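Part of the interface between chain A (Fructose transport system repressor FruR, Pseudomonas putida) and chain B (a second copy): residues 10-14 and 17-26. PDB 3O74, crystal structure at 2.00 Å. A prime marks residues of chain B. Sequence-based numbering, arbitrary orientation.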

# COMPACT_ATOMS: atom_id res chain seq x y z
N PRO A 10 -3.47 -10.14 -5.94
CA PRO A 10 -2.14 -10.68 -6.10
C PRO A 10 -1.13 -10.17 -5.12
O PRO A 10 -0.29 -10.89 -4.72
N ASP A 11 -1.20 -8.91 -4.76
CA ASP A 11 -0.13 -8.26 -4.01
C ASP A 11 -0.65 -7.09 -3.18
O ASP A 11 -1.07 -6.07 -3.71
N LEU A 12 -0.59 -7.24 -1.86
CA LEU A 12 -1.06 -6.21 -0.94
C LEU A 12 -0.19 -4.95 -1.02
O LEU A 12 -0.66 -3.84 -0.77
N GLU A 13 1.08 -5.14 -1.36
CA GLU A 13 2.02 -4.03 -1.44
C GLU A 13 1.97 -3.29 -2.77
O GLU A 13 2.62 -2.26 -2.94
N ASN A 14 1.22 -3.83 -3.73
CA ASN A 14 1.01 -3.12 -4.99
C ASN A 14 -0.04 -2.04 -4.79
O ASN A 14 -1.21 -2.34 -4.54
N TYR B 17 1.26 -1.09 6.99
CA TYR B 17 0.25 -2.09 7.30
C TYR B 17 0.17 -3.15 6.21
O TYR B 17 0.01 -4.33 6.51
N ALA B 18 0.30 -2.73 4.95
CA ALA B 18 0.29 -3.67 3.83
C ALA B 18 1.46 -4.64 3.92
O ALA B 18 1.31 -5.85 3.71
N ARG B 19 2.64 -4.11 4.22
CA ARG B 19 3.84 -4.93 4.36
C ARG B 19 3.68 -5.93 5.50
O ARG B 19 3.97 -7.12 5.35
N ILE B 20 3.21 -5.46 6.65
CA ILE B 20 2.97 -6.34 7.78
C ILE B 20 1.92 -7.39 7.43
O ILE B 20 2.11 -8.58 7.70
N ALA B 21 0.82 -6.96 6.83
CA ALA B 21 -0.24 -7.88 6.42
C ALA B 21 0.29 -8.95 5.47
O ALA B 21 -0.11 -10.11 5.54
N LYS B 22 1.20 -8.55 4.59
CA LYS B 22 1.79 -9.49 3.63
C LYS B 22 2.72 -10.47 4.34
O LYS B 22 2.71 -11.67 4.04
N GLN B 23 3.53 -9.96 5.26
CA GLN B 23 4.44 -10.81 6.03
C GLN B 23 3.68 -11.78 6.94
O GLN B 23 4.10 -12.92 7.14
N LEU B 24 2.56 -11.31 7.49
CA LEU B 24 1.71 -12.18 8.29
C LEU B 24 1.13 -13.29 7.44
O LEU B 24 1.16 -14.46 7.82
N GLU B 25 0.61 -12.93 6.27
CA GLU B 25 -0.05 -13.91 5.41
C GLU B 25 0.91 -15.01 4.97
O GLU B 25 0.54 -16.19 4.92
N GLN B 26 2.15 -14.62 4.67
CA GLN B 26 3.18 -15.56 4.26
C GLN B 26 3.52 -16.54 5.37
O GLN B 26 3.52 -17.76 5.17

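A type I beta turn in chain A, Asp11 to Asn14, lies against one side of a chain B helix, with Glu13 CA and Ala18′ CA, the closest CA pair, 5.6 Å apart. The turn is closed by Asn14 N donating to Asp11 O (3.2 Å). Leu12 points toward the helix with chi1 m and chi2 between wells at 149°. Its CD1 lies 3.8 Å from Lys22′ CA and 4.3 Å from Ala21′ CB, and also comes within 3.5 Å of Glu25′ OE1, a contact without a hydrogen bond; Glu25′ OE2 is satisfied elsewhere in the structure. The turn backbone comes close at Ala18′, Leu12 O standing 3.5 Å from Ala18′ CB. The charged groups gather to one side of the Leu12 contact. Lys22′ points toward the turn in an all-t conformation, extended enough for its ammonium to reach two carboxylates. Lys22′ NZ donates to Asp11 OD1 at 2.8 Å, a salt bridge, and makes a weak hydrogen bond, 3.4 Å, to Glu13 OE2, also a salt bridge. Asp11 (chi1 t) starts sideways, but its carboxylate comes nearer the helix; OD1 does double duty, also accepting from Glu13 N (3.0 Å), so the same oxygen braces the turn and holds the lysine. Glu13 (chi1 m, chi2 t) likewise starts sideways and brings its end nearer. Its two oxygens are shared between two cations: OE2 lies 3.0 Å from Lys22′ CD, while OE1 forms a salt bridge with Arg19′ NE at 2.8 Å, approaching the guanidinium obliquely. Arg19′ is bent (chi1 t, chi2 p, chi3 p). Asn14 leads its side chain away from the interface and caps the helix that follows it. Within the chain B helix, main-chain bonds such as Lys22′ N to Ala18′ O (2.8 Å) pair the NH groups of 21′ to 26′; the hydrogen bonds across the contact join side chains.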

# COMPACT_ATOMS: atom_id res chain seq x y z
CB PRO A 10 -1.78 -10.22 -7.50
CG PRO A 10 -3.01 -9.93 -8.12
CD PRO A 10 -3.86 -9.39 -7.13
CB ASP A 11 0.96 -7.78 -4.97
CG ASP A 11 2.20 -7.27 -4.26
OD1 ASP A 11 2.25 -7.31 -3.02
OD2 ASP A 11 3.14 -6.83 -4.97
CB LEU A 12 -1.06 -6.75 0.49
CG LEU A 12 -2.05 -7.88 0.77
CD1 LEU A 12 -1.53 -8.83 1.85
CD2 LEU A 12 -3.40 -7.30 1.16
CB GLU A 13 3.45 -4.52 -1.19
CG GLU A 13 3.71 -4.99 0.23
CD GLU A 13 5.19 -5.16 0.50
OE1 GLU A 13 5.87 -4.14 0.77
OE2 GLU A 13 5.68 -6.30 0.44
CB ASN A 14 0.59 -4.09 -6.10
CG ASN A 14 0.51 -3.42 -7.47
OD1 ASN A 14 0.04 -2.28 -7.59
ND2 ASN A 14 0.98 -4.11 -8.50
CB TYR B 17 -1.11 -1.43 7.56
CG TYR B 17 -1.18 -0.70 8.88
CD1 TYR B 17 -0.93 -1.36 10.07
CD2 TYR B 17 -1.49 0.66 8.94
CE1 TYR B 17 -0.99 -0.70 11.29
CE2 TYR B 17 -1.54 1.33 10.15
CZ TYR B 17 -1.29 0.65 11.32
OH TYR B 17 -1.35 1.31 12.53
CB ALA B 18 0.31 -2.92 2.50
CB ARG B 19 5.06 -4.05 4.60
CG ARG B 19 6.30 -4.83 4.97
CD ARG B 19 7.02 -5.39 3.75
NE ARG B 19 7.63 -4.32 2.97
CZ ARG B 19 8.90 -4.33 2.57
NH1 ARG B 19 9.69 -5.36 2.87
NH2 ARG B 19 9.38 -3.32 1.86
CB ILE B 20 2.54 -5.54 9.03
CG1 ILE B 20 3.70 -4.70 9.56
CG2 ILE B 20 2.03 -6.49 10.11
CD1 ILE B 20 3.31 -3.73 10.67
CB ALA B 21 -1.39 -7.12 5.78
CB LYS B 22 2.56 -8.72 2.56
CG LYS B 22 3.08 -9.58 1.42
CD LYS B 22 3.83 -8.71 0.42
CE LYS B 22 4.01 -9.38 -0.92
NZ LYS B 22 4.57 -8.42 -1.92
CB GLN B 23 5.39 -9.96 6.88
CG GLN B 23 6.35 -9.11 6.07
CD GLN B 23 7.42 -9.93 5.39
OE1 GLN B 23 7.72 -9.72 4.21
NE2 GLN B 23 7.99 -10.89 6.11
CB LEU B 24 0.57 -11.39 8.93
CG LEU B 24 0.86 -10.64 10.24
CD1 LEU B 24 -0.39 -9.89 10.69
CD2 LEU B 24 1.33 -11.60 11.33
CB GLU B 25 -0.71 -13.24 4.20
CG GLU B 25 -1.75 -14.11 3.51
CD GLU B 25 -2.71 -13.32 2.62
OE1 GLU B 25 -2.35 -12.20 2.21
OE2 GLU B 25 -3.82 -13.82 2.35
CB GLN B 26 4.44 -14.81 3.85
CG GLN B 26 4.77 -14.89 2.37
CD GLN B 26 4.35 -13.64 1.62
OE1 GLN B 26 5.19 -12.88 1.14
NE2 GLN B 26 3.04 -13.42 1.51